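PDB 2ZO4: metallo-beta-lactamase family protein from Thermus thermophilus, which probably acts as a zinc-dependent hydrolase of the metallo-beta-lactamase superfamily, holding two zinc ions, though its substrate is not established. Local coordinates for residues D190-K195 with D219-L224; L163-T168 with G174-Y179; P6-L11 with E183-A188; N209-F214 with A249-R254. One frame throughout, in Å; residues are numbered along the deposited sequence.

Interaction 1: D190-K195 with D219-L224. With ZN (zinc ion), chain B; ZN (zinc ion), chain C.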
loop_
_atom_site.group_PDB
_atom_site.type_symbol
_atom_site.label_atom_id
_atom_site.label_comp_id
_atom_site.label_asym_id
_atom_site.label_seq_id
_atom_site.Cartn_x
_atom_site.Cartn_y
_atom_site.Cartn_z
ATOM N N ASP A 190 2.702 -3.885 0.969
ATOM C CA ASP A 190 3.606 -2.750 1.099
ATOM C C ASP A 190 3.765 -2.253 2.537
ATOM O O ASP A 190 4.133 -1.106 2.753
ATOM C CB ASP A 190 3.169 -1.596 0.191
ATOM C CG ASP A 190 3.264 -1.931 -1.289
ATOM O OD1 ASP A 190 3.667 -3.059 -1.651
ATOM O OD2 ASP A 190 2.915 -1.048 -2.097
ATOM N N ALA A 191 3.486 -3.107 3.521
ATOM C CA ALA A 191 3.690 -2.743 4.929
ATOM C C ALA A 191 5.181 -2.749 5.281
ATOM O O ALA A 191 5.610 -2.132 6.265
ATOM C CB ALA A 191 2.924 -3.702 5.846
ATOM N N LEU A 192 5.951 -3.460 4.456
ATOM C CA LEU A 192 7.378 -3.664 4.643
ATOM C C LEU A 192 8.008 -3.843 3.262
ATOM O O LEU A 192 7.459 -4.552 2.418
ATOM C CB LEU A 192 7.608 -4.931 5.479
ATOM C CG LEU A 192 8.809 -5.053 6.417
ATOM C CD1 LEU A 192 8.643 -4.162 7.638
ATOM C CD2 LEU A 192 8.984 -6.500 6.851
ATOM N N LEU A 193 9.142 -3.186 3.032
ATOM C CA LEU A 193 9.933 -3.367 1.808
ATOM C C LEU A 193 11.412 -3.423 2.177
ATOM O O LEU A 193 11.816 -2.826 3.174
ATOM C CB LEU A 193 9.690 -2.223 0.815
ATOM C CG LEU A 193 8.299 -2.001 0.202
ATOM C CD1 LEU A 193 8.280 -0.718 -0.616
ATOM C CD2 LEU A 193 7.854 -3.189 -0.648
ATOM N N GLU A 194 12.214 -4.122 1.374
ATOM C CA GLU A 194 13.647 -4.302 1.669
ATOM C C GLU A 194 14.577 -3.122 1.352
ATOM O O GLU A 194 15.569 -2.911 2.056
ATOM C CB GLU A 194 14.202 -5.575 1.002
ATOM C CG GLU A 194 14.155 -5.573 -0.525
ATOM C CD GLU A 194 15.333 -6.291 -1.177
ATOM O OE1 GLU A 194 16.147 -6.928 -0.465
ATOM O OE2 GLU A 194 15.446 -6.208 -2.419
ATOM N N LYS A 195 14.295 -2.368 0.295
ATOM C CA LYS A 195 15.280 -1.380 -0.177
ATOM C C LYS A 195 14.997 0.022 0.342
ATOM O O LYS A 195 15.892 0.715 0.842
ATOM C CB LYS A 195 15.365 -1.382 -1.707
ATOM N N ASP A 219 6.007 -2.380 14.397
ATOM C CA ASP A 219 6.148 -3.043 15.698
ATOM C C ASP A 219 5.473 -4.410 15.693
ATOM O O ASP A 219 6.064 -5.397 16.130
ATOM C CB ASP A 219 5.535 -2.188 16.813
ATOM C CG ASP A 219 6.480 -1.121 17.337
ATOM O OD1 ASP A 219 7.682 -1.408 17.543
ATOM O OD2 ASP A 219 6.012 0.018 17.561
ATOM N N ARG A 220 4.235 -4.450 15.193
ATOM C CA ARG A 220 3.440 -5.677 15.108
ATOM C C ARG A 220 4.160 -6.734 14.268
ATOM O O ARG A 220 4.287 -7.881 14.693
ATOM C CB ARG A 220 2.052 -5.368 14.527
ATOM C CG ARG A 220 0.975 -6.416 14.803
ATOM C CD ARG A 220 0.587 -7.196 13.546
ATOM N NE ARG A 220 -0.510 -8.132 13.800
ATOM C CZ ARG A 220 -1.804 -7.867 13.615
ATOM N NH1 ARG A 220 -2.200 -6.685 13.157
ATOM N NH2 ARG A 220 -2.713 -8.798 13.885
ATOM N N LEU A 221 4.648 -6.331 13.096
ATOM C CA LEU A 221 5.403 -7.224 12.211
ATOM C C LEU A 221 6.748 -7.651 12.800
ATOM O O LEU A 221 7.183 -8.778 12.581
ATOM C CB LEU A 221 5.614 -6.589 10.831
ATOM C CG LEU A 221 4.366 -6.249 10.008
ATOM C CD1 LEU A 221 4.766 -5.644 8.660
ATOM C CD2 LEU A 221 3.460 -7.468 9.819
ATOM N N ALA A 222 7.393 -6.755 13.544
ATOM C CA ALA A 222 8.679 -7.055 14.180
ATOM C C ALA A 222 8.577 -8.206 15.185
ATOM O O ALA A 222 9.476 -9.042 15.265
ATOM C CB ALA A 222 9.249 -5.815 14.849
ATOM N N ASP A 223 7.474 -8.243 15.931
ATOM C CA ASP A 223 7.246 -9.248 16.974
ATOM C C ASP A 223 6.525 -10.493 16.463
ATOM O O ASP A 223 6.285 -11.435 17.225
ATOM C CB ASP A 223 6.449 -8.632 18.135
ATOM C CG ASP A 223 7.148 -7.436 18.760
ATOM O OD1 ASP A 223 8.358 -7.531 19.056
ATOM O OD2 ASP A 223 6.481 -6.397 18.969
ATOM N N LEU A 224 6.185 -10.498 15.175
ATOM C CA LEU A 224 5.397 -11.579 14.582
ATOM C C LEU A 224 6.081 -12.942 14.657
ATOM O O LEU A 224 5.424 -13.954 14.907
ATOM C CB LEU A 224 5.038 -11.250 13.124
ATOM C CG LEU A 224 3.975 -12.091 12.409
ATOM C CD1 LEU A 224 2.596 -12.002 13.086
ATOM C CD2 LEU A 224 3.882 -11.665 10.950
HETATM ZN ZN ZN B . 1.031 0.699 -2.040
HETATM ZN ZN ZN C . 2.719 -1.212 -4.150
HETATM O O HOH W 1 1.746 0.499 -3.908
#
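Ala-191 and Leu-192 meet Leu-221 through methyl groups alone, and all three residues are buried. The CB of Ala-191 lies 3.9 Å from CD1 of Leu-221, and the same CD1 comes within 4.3 Å of CD1 of Leu-192, so one branch of the helix leucine serves both loop residues. Its CG is turned beside the backbone N (chi1 -61°), and from there the branch extends toward the loop. The small methyl of Ala-191 suits the place between Leu-221 and His-175, while the longer Leu-192 bridges a backbone separation of 8.6 Å between its CA and that of Leu-221.

Metal coordination begins one residue before Ala-191. OD2 of Asp-190 binds both zinc ions of the di-zinc site, at 2.1 Å from one and, more loosely, 2.6 Å from the other. A water oxygen 2.0 Å from each zinc forms a second bridge. His-70, His-72 and His-171 complete one site, Asp-74, His-75 and His-233 the other; a carboxylate suits the shared position because one oxygen can bind two cations.

Charged residues of 219-224 turn to other partners: Arg-220 forms a salt bridge with Asp-152, Asp-219 with Lys-248. Around the contact, Leu-192 also packs on Val-240, Ala-244 and Leu-247 of helix 240-261, and Leu-221 on Leu-186 of strand 185-189, which places the loop between two helices just beyond its leading strand.

Interaction 2: L163-T168 with G174-Y179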
loop_
_atom_site.group_PDB
_atom_site.type_symbol
_atom_site.label_atom_id
_atom_site.label_comp_id
_atom_site.label_asym_id
_atom_site.label_seq_id
_atom_site.Cartn_x
_atom_site.Cartn_y
_atom_site.Cartn_z
ATOM N N LEU A 163 -4.220 -18.702 5.781
ATOM C CA LEU A 163 -3.667 -17.353 5.800
ATOM C C LEU A 163 -4.302 -16.522 6.907
ATOM O O LEU A 163 -5.525 -16.440 6.998
ATOM C CB LEU A 163 -3.913 -16.671 4.450
ATOM C CG LEU A 163 -3.056 -17.062 3.242
ATOM C CD1 LEU A 163 -3.332 -18.481 2.758
ATOM C CD2 LEU A 163 -3.285 -16.075 2.118
ATOM N N ARG A 164 -3.470 -15.903 7.738
ATOM C CA ARG A 164 -3.956 -15.009 8.779
ATOM C C ARG A 164 -3.942 -13.576 8.266
ATOM O O ARG A 164 -2.910 -13.089 7.797
ATOM C CB ARG A 164 -3.095 -15.125 10.042
ATOM C CG ARG A 164 -3.590 -14.294 11.232
ATOM C CD ARG A 164 -4.829 -14.906 11.889
ATOM N NE ARG A 164 -4.528 -16.211 12.481
ATOM C CZ ARG A 164 -5.430 -17.040 13.005
ATOM N NH1 ARG A 164 -6.718 -16.717 13.024
ATOM N NH2 ARG A 164 -5.035 -18.203 13.510
ATOM N N VAL A 165 -5.087 -12.907 8.358
ATOM C CA VAL A 165 -5.198 -11.506 7.955
ATOM C C VAL A 165 -4.636 -10.587 9.041
ATOM O O VAL A 165 -5.112 -10.580 10.183
ATOM C CB VAL A 165 -6.659 -11.118 7.604
ATOM C CG1 VAL A 165 -6.751 -9.644 7.164
ATOM C CG2 VAL A 165 -7.192 -12.022 6.506
ATOM N N LEU A 166 -3.609 -9.821 8.680
ATOM C CA LEU A 166 -2.998 -8.875 9.608
ATOM C C LEU A 166 -3.218 -7.455 9.127
ATOM O O LEU A 166 -2.585 -7.017 8.168
ATOM C CB LEU A 166 -1.498 -9.138 9.766
ATOM C CG LEU A 166 -0.985 -10.549 10.052
ATOM C CD1 LEU A 166 0.530 -10.523 10.039
ATOM C CD2 LEU A 166 -1.508 -11.094 11.386
ATOM N N TRP A 167 -4.130 -6.750 9.791
ATOM C CA TRP A 167 -4.379 -5.345 9.512
ATOM C C TRP A 167 -3.139 -4.555 9.894
ATOM O O TRP A 167 -2.704 -4.565 11.055
ATOM C CB TRP A 167 -5.607 -4.850 10.279
ATOM C CG TRP A 167 -5.967 -3.404 10.051
ATOM C CD1 TRP A 167 -5.909 -2.713 8.871
ATOM C CD2 TRP A 167 -6.471 -2.484 11.028
ATOM N NE1 TRP A 167 -6.337 -1.417 9.057
ATOM C CE2 TRP A 167 -6.689 -1.250 10.371
ATOM C CE3 TRP A 167 -6.763 -2.584 12.397
ATOM C CZ2 TRP A 167 -7.182 -0.120 11.037
ATOM C CZ3 TRP A 167 -7.249 -1.454 13.063
ATOM C CH2 TRP A 167 -7.452 -0.240 12.380
ATOM N N THR A 168 -2.554 -3.909 8.892
ATOM C CA THR A 168 -1.312 -3.159 9.050
ATOM C C THR A 168 -1.459 -1.760 8.433
ATOM O O THR A 168 -0.887 -1.480 7.369
ATOM C CB THR A 168 -0.118 -3.915 8.423
ATOM O OG1 THR A 168 -0.554 -4.601 7.241
ATOM C CG2 THR A 168 0.460 -4.938 9.415
ATOM N N GLY A 174 -6.634 0.547 5.187
ATOM C CA GLY A 174 -7.027 -0.853 5.351
ATOM C C GLY A 174 -6.015 -1.785 4.714
ATOM O O GLY A 174 -6.377 -2.773 4.068
ATOM N N HIS A 175 -4.736 -1.470 4.882
ATOM C CA HIS A 175 -3.701 -2.354 4.384
ATOM C C HIS A 175 -3.707 -3.639 5.203
ATOM O O HIS A 175 -3.756 -3.611 6.441
ATOM C CB HIS A 175 -2.326 -1.693 4.410
ATOM C CG HIS A 175 -1.256 -2.529 3.780
ATOM N ND1 HIS A 175 -0.619 -3.549 4.450
ATOM C CD2 HIS A 175 -0.731 -2.510 2.532
ATOM C CE1 HIS A 175 0.259 -4.121 3.644
ATOM N NE2 HIS A 175 0.208 -3.510 2.474
ATOM N N ALA A 176 -3.675 -4.760 4.499
ATOM C CA ALA A 176 -3.634 -6.059 5.143
ATOM C C ALA A 176 -2.467 -6.870 4.599
ATOM O O ALA A 176 -2.253 -6.922 3.391
ATOM C CB ALA A 176 -4.958 -6.798 4.928
ATOM N N ALA A 177 -1.703 -7.479 5.501
ATOM C CA ALA A 177 -0.740 -8.516 5.127
ATOM C C ALA A 177 -1.395 -9.882 5.321
ATOM O O ALA A 177 -2.355 -10.016 6.084
ATOM C CB ALA A 177 0.524 -8.406 5.965
ATOM N N PHE A 178 -0.884 -10.891 4.624
ATOM C CA PHE A 178 -1.416 -12.241 4.740
ATOM C C PHE A 178 -0.320 -13.176 5.225
ATOM O O PHE A 178 0.706 -13.345 4.562
ATOM C CB PHE A 178 -2.028 -12.711 3.414
ATOM C CG PHE A 178 -3.167 -11.845 2.934
ATOM C CD1 PHE A 178 -4.460 -12.045 3.412
ATOM C CD2 PHE A 178 -2.941 -10.817 2.014
ATOM C CE1 PHE A 178 -5.520 -11.234 2.980
ATOM C CE2 PHE A 178 -3.994 -10.000 1.574
ATOM C CZ PHE A 178 -5.283 -10.213 2.058
ATOM N N TYR A 179 -0.546 -13.766 6.396
ATOM C CA TYR A 179 0.476 -14.548 7.085
ATOM C C TYR A 179 0.153 -16.039 7.131
ATOM O O TYR A 179 -0.900 -16.450 7.633
ATOM C CB TYR A 179 0.700 -13.993 8.497
ATOM C CG TYR A 179 1.871 -14.601 9.257
ATOM C CD1 TYR A 179 3.118 -14.768 8.656
ATOM C CD2 TYR A 179 1.730 -14.980 10.594
ATOM C CE1 TYR A 179 4.195 -15.318 9.366
ATOM C CE2 TYR A 179 2.792 -15.528 11.309
ATOM C CZ TYR A 179 4.022 -15.687 10.690
ATOM O OH TYR A 179 5.071 -16.225 11.399
#
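Thr-168 and His-175 face each other at the end of the antiparallel beta hairpin (strands 161-167 and 176-180) where the connecting loop begins, and are joined twice. The backbone N of Thr-168 donates to O of His-175 at 2.7 Å, and OG1 of Thr-168 lies 3.0 Å from ND1 of His-175, in the plane of the imidazole at its edge, a hydrogen bond in which either atom could donate. The CG of His-175 is swung opposite its own backbone N (chi1 -174°), which carries the ring across to the threonine. NE2 hydrogen-bonds the backbone N of Asp-190, and so probably helps, from the second shell, to position that zinc ligand. Threonine suits its place because a short hydroxyl can hold the imidazole from one edge.

Farther along, Leu-166 and Ala-177 form a hydrogen-bonded pair: N of Leu-166 gives to O of Ala-177 at 2.9 Å, and N of Ala-177 gives back to O of Leu-166. Arg-164 and Tyr-179 repeat the pattern; the guanidinium of Arg-164 turns to Glu-181.

Mostly apolar residues pack on both faces. On one, Val-165 lies alongside Phe-178, while CG1 of the valine meets CB of Ala-176 at 4.0 Å. On the other, Leu-166 spans Ala-177 and Tyr-179, the alanine being small enough to admit Leu-186 of the next strand. Trp-167, whose NE1 bonds to O of Asp-173, puts the edge of its indole at the turn, with CD1 3.4 Å from O of His-175.

Interaction 3: P6-L11 with E183-A188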
loop_
_atom_site.group_PDB
_atom_site.type_symbol
_atom_site.label_atom_id
_atom_site.label_comp_id
_atom_site.label_asym_id
_atom_site.label_seq_id
_atom_site.Cartn_x
_atom_site.Cartn_y
_atom_site.Cartn_z
ATOM N N PRO A 6 5.517 -25.002 -2.376
ATOM C CA PRO A 6 4.672 -25.696 -3.350
ATOM C C PRO A 6 3.304 -25.020 -3.427
ATOM O O PRO A 6 2.654 -24.822 -2.399
ATOM C CB PRO A 6 4.546 -27.112 -2.772
ATOM C CG PRO A 6 5.746 -27.278 -1.916
ATOM C CD PRO A 6 6.008 -25.917 -1.325
ATOM N N GLY A 7 2.898 -24.636 -4.633
ATOM C CA GLY A 7 1.631 -23.936 -4.834
ATOM C C GLY A 7 1.626 -22.470 -4.425
ATOM O O GLY A 7 0.559 -21.893 -4.222
ATOM N N LEU A 8 2.811 -21.872 -4.292
ATOM C CA LEU A 8 2.950 -20.429 -4.064
ATOM C C LEU A 8 4.040 -19.861 -4.969
ATOM O O LEU A 8 5.208 -20.240 -4.853
ATOM C CB LEU A 8 3.245 -20.117 -2.587
ATOM C CG LEU A 8 3.618 -18.674 -2.194
ATOM C CD1 LEU A 8 2.423 -17.728 -2.267
ATOM C CD2 LEU A 8 4.232 -18.620 -0.804
ATOM N N TYR A 9 3.648 -18.949 -5.859
ATOM C CA TYR A 9 4.540 -18.425 -6.898
ATOM C C TYR A 9 4.640 -16.903 -6.877
ATOM O O TYR A 9 3.639 -16.210 -6.691
ATOM C CB TYR A 9 4.070 -18.878 -8.295
ATOM C CG TYR A 9 3.881 -20.371 -8.431
ATOM C CD1 TYR A 9 4.920 -21.186 -8.886
ATOM C CD2 TYR A 9 2.670 -20.971 -8.099
ATOM C CE1 TYR A 9 4.754 -22.561 -9.001
ATOM C CE2 TYR A 9 2.495 -22.344 -8.215
ATOM C CZ TYR A 9 3.541 -23.132 -8.664
ATOM O OH TYR A 9 3.370 -24.496 -8.780
ATOM N N LEU A 10 5.855 -16.397 -7.080
ATOM C CA LEU A 10 6.095 -14.968 -7.258
ATOM C C LEU A 10 5.829 -14.559 -8.710
ATOM O O LEU A 10 6.380 -15.153 -9.639
ATOM C CB LEU A 10 7.532 -14.604 -6.855
ATOM C CG LEU A 10 8.109 -13.279 -7.372
ATOM C CD1 LEU A 10 7.466 -12.079 -6.692
ATOM C CD2 LEU A 10 9.616 -13.243 -7.202
ATOM N N LEU A 11 4.984 -13.543 -8.885
ATOM C CA LEU A 11 4.603 -13.036 -10.207
ATOM C C LEU A 11 4.942 -11.546 -10.337
ATOM O O LEU A 11 4.128 -10.689 -9.973
ATOM C CB LEU A 11 3.103 -13.258 -10.463
ATOM C CG LEU A 11 2.599 -14.598 -11.016
ATOM C CD1 LEU A 11 2.895 -15.763 -10.098
ATOM C CD2 LEU A 11 1.105 -14.535 -11.300
ATOM N N GLU A 183 4.021 -22.088 8.162
ATOM C CA GLU A 183 5.222 -21.944 7.347
ATOM C C GLU A 183 6.082 -20.754 7.787
ATOM O O GLU A 183 7.290 -20.717 7.529
ATOM C CB GLU A 183 4.843 -21.801 5.866
ATOM C CG GLU A 183 4.067 -22.989 5.282
ATOM C CD GLU A 183 2.547 -22.875 5.427
ATOM O OE1 GLU A 183 2.063 -22.133 6.305
ATOM O OE2 GLU A 183 1.826 -23.540 4.653
ATOM N N GLY A 184 5.453 -19.783 8.450
ATOM C CA GLY A 184 6.145 -18.578 8.907
ATOM C C GLY A 184 6.442 -17.648 7.749
ATOM O O GLY A 184 7.376 -16.851 7.803
ATOM N N VAL A 185 5.638 -17.765 6.694
ATOM C CA VAL A 185 5.816 -16.980 5.478
ATOM C C VAL A 185 4.818 -15.824 5.491
ATOM O O VAL A 185 3.603 -16.039 5.600
ATOM C CB VAL A 185 5.644 -17.854 4.207
ATOM C CG1 VAL A 185 5.548 -16.984 2.949
ATOM C CG2 VAL A 185 6.799 -18.853 4.085
ATOM N N LEU A 186 5.352 -14.605 5.405
ATOM C CA LEU A 186 4.545 -13.391 5.424
ATOM C C LEU A 186 4.442 -12.790 4.035
ATOM O O LEU A 186 5.457 -12.481 3.406
ATOM C CB LEU A 186 5.146 -12.358 6.386
ATOM C CG LEU A 186 4.485 -10.971 6.473
ATOM C CD1 LEU A 186 3.046 -11.059 6.982
ATOM C CD2 LEU A 186 5.302 -10.030 7.351
ATOM N N LEU A 187 3.211 -12.632 3.559
ATOM C CA LEU A 187 2.955 -11.893 2.335
ATOM C C LEU A 187 2.627 -10.483 2.799
ATOM O O LEU A 187 1.486 -10.182 3.166
ATOM C CB LEU A 187 1.812 -12.536 1.526
ATOM C CG LEU A 187 2.000 -14.025 1.188
ATOM C CD1 LEU A 187 0.767 -14.594 0.485
ATOM C CD2 LEU A 187 3.266 -14.268 0.348
ATOM N N ALA A 188 3.657 -9.639 2.798
ATOM C CA ALA A 188 3.651 -8.380 3.539
ATOM C C ALA A 188 2.954 -7.214 2.846
ATOM O O ALA A 188 2.698 -6.192 3.478
ATOM C CB ALA A 188 5.084 -7.988 3.910
#
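Leu-8 sends its two methyl groups to different residues of the opposing strand: CD2 reaches CG1 of Val-185 at 4.3 Å, and CD1 reaches CD2 of Leu-187 at 4.4 Å. All three side chains leave their strands toward the gap, so the leucine fork descends on a pair of apolar side chains from the same face of strand 185-189. In Leu-8 the CG lies opposite the backbone N (chi1 172°), and the fork beyond it is spread over both partners. Leu-187 has the other setting, its CG beside its own N (chi1 -55°), and rises with CD2 foremost. Val-185 is branched at CB and offers CG1 close to its backbone. The residue between them, Leu-186, faces the other side of the sheet, where it packs on Ala-177 and Tyr-179.

Separation of the backbones is wide, 10.5 Å between CA of Leu-8 and CA of Val-185, as expected where two sheets pack face to face through their side chains. Strand 8-14 is an outermost strand of one mixed sheet and strand 185-189 lies inside the other; their packing belongs to the alpha-beta/beta-alpha sandwich of the metallo-beta-lactamase fold. Aliphatic side chains suit such a buried interface because they bring no polar group that would need a partner.

On the 183-188 side, a G1 beta bulge sets Gly-184 and Val-185 together opposite Leu-180, and glycine fits there with its positive phi of 74°. Val-185 also touches Val-228 and Tyr-230 of the neighbouring strand, whereas Leu-8 packs beside Leu-27 of strand 21-29.

Interaction 4: N209-F214 with A249-R254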
loop_
_atom_site.group_PDB
_atom_site.type_symbol
_atom_site.label_atom_id
_atom_site.label_comp_id
_atom_site.label_asym_id
_atom_site.label_seq_id
_atom_site.Cartn_x
_atom_site.Cartn_y
_atom_site.Cartn_z
ATOM N N ASN A 209 -3.649 10.059 11.790
ATOM C CA ASN A 209 -2.197 10.065 11.974
ATOM C C ASN A 209 -1.565 8.832 11.315
ATOM O O ASN A 209 -1.167 7.889 12.013
ATOM C CB ASN A 209 -1.867 10.139 13.477
ATOM C CG ASN A 209 -0.453 10.634 13.760
ATOM O OD1 ASN A 209 0.393 10.706 12.869
ATOM N ND2 ASN A 209 -0.186 10.956 15.022
ATOM N N PRO A 210 -1.475 8.832 9.964
ATOM C CA PRO A 210 -0.995 7.653 9.225
ATOM C C PRO A 210 0.391 7.147 9.622
ATOM O O PRO A 210 0.605 5.934 9.622
ATOM C CB PRO A 210 -0.995 8.123 7.758
ATOM C CG PRO A 210 -1.030 9.606 7.823
ATOM C CD PRO A 210 -1.830 9.926 9.042
ATOM N N LEU A 211 1.318 8.051 9.951
ATOM C CA LEU A 211 2.674 7.647 10.361
ATOM C C LEU A 211 2.672 6.885 11.689
ATOM O O LEU A 211 3.426 5.926 11.859
ATOM C CB LEU A 211 3.632 8.846 10.434
ATOM C CG LEU A 211 5.096 8.535 10.797
ATOM C CD1 LEU A 211 5.717 7.537 9.816
ATOM C CD2 LEU A 211 5.947 9.791 10.876
ATOM N N LYS A 212 1.824 7.317 12.618
ATOM C CA LYS A 212 1.659 6.630 13.903
ATOM C C LYS A 212 1.137 5.205 13.704
ATOM O O LYS A 212 1.620 4.276 14.344
ATOM C CB LYS A 212 0.730 7.423 14.833
ATOM C CG LYS A 212 0.671 6.883 16.271
ATOM C CD LYS A 212 -0.000 7.875 17.216
ATOM C CE LYS A 212 -0.109 7.292 18.622
ATOM N NZ LYS A 212 -0.684 8.278 19.586
ATOM N N ASP A 213 0.154 5.045 12.817
ATOM C CA ASP A 213 -0.326 3.724 12.392
ATOM C C ASP A 213 0.798 2.881 11.794
ATOM O O ASP A 213 0.921 1.699 12.101
ATOM C CB ASP A 213 -1.419 3.858 11.326
ATOM C CG ASP A 213 -2.759 4.282 11.893
ATOM O OD1 ASP A 213 -3.055 3.990 13.074
ATOM O OD2 ASP A 213 -3.530 4.897 11.129
ATOM N N PHE A 214 1.593 3.502 10.923
ATOM C CA PHE A 214 2.656 2.813 10.192
ATOM C C PHE A 214 3.710 2.261 11.132
ATOM O O PHE A 214 4.154 1.127 10.972
ATOM C CB PHE A 214 3.307 3.740 9.160
ATOM C CG PHE A 214 4.328 3.056 8.289
ATOM C CD1 PHE A 214 3.926 2.223 7.243
ATOM C CD2 PHE A 214 5.691 3.252 8.505
ATOM C CE1 PHE A 214 4.873 1.584 6.432
ATOM C CE2 PHE A 214 6.643 2.619 7.702
ATOM C CZ PHE A 214 6.231 1.780 6.668
ATOM N N ALA A 249 13.826 3.096 12.458
ATOM C CA ALA A 249 14.970 4.000 12.571
ATOM C C ALA A 249 15.014 4.999 11.418
ATOM O O ALA A 249 15.332 6.171 11.620
ATOM C CB ALA A 249 16.275 3.201 12.644
ATOM N N HIS A 250 14.684 4.521 10.220
ATOM C CA HIS A 250 14.586 5.352 9.020
ATOM C C HIS A 250 13.644 6.538 9.216
ATOM O O HIS A 250 14.011 7.680 8.952
ATOM C CB HIS A 250 14.127 4.505 7.824
ATOM C CG HIS A 250 13.862 5.300 6.583
ATOM N ND1 HIS A 250 14.866 5.901 5.855
ATOM C CD2 HIS A 250 12.705 5.597 5.942
ATOM C CE1 HIS A 250 14.341 6.532 4.820
ATOM N NE2 HIS A 250 13.030 6.363 4.849
ATOM N N HIS A 251 12.428 6.263 9.681
ATOM C CA HIS A 251 11.439 7.321 9.867
ATOM C C HIS A 251 11.782 8.252 11.021
ATOM O O HIS A 251 11.477 9.440 10.966
ATOM C CB HIS A 251 10.030 6.745 9.986
ATOM C CG HIS A 251 9.484 6.267 8.678
ATOM N ND1 HIS A 251 8.967 7.126 7.732
ATOM C CD2 HIS A 251 9.422 5.029 8.137
ATOM C CE1 HIS A 251 8.589 6.433 6.673
ATOM N NE2 HIS A 251 8.852 5.158 6.895
ATOM N N GLN A 252 12.443 7.714 12.044
ATOM C CA GLN A 252 12.984 8.537 13.115
ATOM C C GLN A 252 14.025 9.527 12.575
ATOM O O GLN A 252 14.034 10.696 12.964
ATOM C CB GLN A 252 13.579 7.663 14.221
ATOM C CG GLN A 252 13.520 8.292 15.606
ATOM C CD GLN A 252 12.095 8.595 16.062
ATOM O OE1 GLN A 252 11.162 7.818 15.823
ATOM N NE2 GLN A 252 11.923 9.733 16.721
ATOM N N ALA A 253 14.875 9.059 11.660
ATOM C CA ALA A 253 15.855 9.919 10.989
ATOM C C ALA A 253 15.170 10.975 10.118
ATOM O O ALA A 253 15.557 12.145 10.144
ATOM C CB ALA A 253 16.833 9.085 10.162
ATOM N N ARG A 254 14.149 10.559 9.367
ATOM C CA ARG A 254 13.345 11.478 8.545
ATOM C C ARG A 254 12.667 12.564 9.383
ATOM O O ARG A 254 12.622 13.725 8.976
ATOM C CB ARG A 254 12.297 10.714 7.730
ATOM C CG ARG A 254 12.879 9.790 6.670
ATOM C CD ARG A 254 13.002 10.480 5.311
ATOM N NE ARG A 254 11.787 10.327 4.514
ATOM C CZ ARG A 254 11.513 9.255 3.773
#
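Helix 210-222 packs against helix 240-261 near the di-zinc site of this metallo-beta-lactamase fold protein, and His-251 is the residue that fills the gap between them, meeting Leu-211 and Phe-214 one helical turn apart. The backbones stand well separated, with CA of Leu-211 8.8 Å from CA of His-251, so long side chains are needed to close the distance. CD1 of Leu-211 approaches the imidazole obliquely, an off-centre CH-pi contact 4.3 Å from the ring centroid and 29° off its normal. The Phe-214 ring comes obliquely, its plane at 70° to that of His-251, with centroids 5.2 Å apart.

Both Leu-211 and Phe-214 have CG opposite the backbone N (chi1 -178° for the leucine), which sends them outward from the helix in the same direction. A histidine suits the middle position because its flat ring accepts apolar neighbours while its nitrogens still find polar partners: NE2 hydrogen-bonds OG of Ser-197, and ND1 bonds NE2 of His-295 on helix 286-301. The imidazole is therefore gripped at two points although it is buried. That third helix also touches Leu-211, through His-295 and Tyr-298. Phe-214 lies close to the metal ligand His-171, so the packing extends to the edge of the zinc site. The shortest approach of the contact is from CE2 of Phe-214 to NE2 of His-251, 3.5 Å.

In the fold
Interactions 2, 3 and 1 form a continuous patch around the five-stranded sheet that holds strands 161-167, 176-180 and 185-189. Strands 176-180 and 185-189 are neighbours in it, linking interactions 2 and 3, whose centres lie 13 Å apart; along the chain interaction 2 is nested inside the loop closed by interaction 3. Interaction 1 follows, its centre 11 Å from that of interaction 2, and touches it where Asp-190 meets His-175. Helix 210-222 serves interactions 1 and 4, whose segments alternate along the chain. The centres of interactions 3 and 4, which do not touch, are 27 Å apart. The series thus runs from the interface between the sheets, past the zinc site, to the helices beyond it.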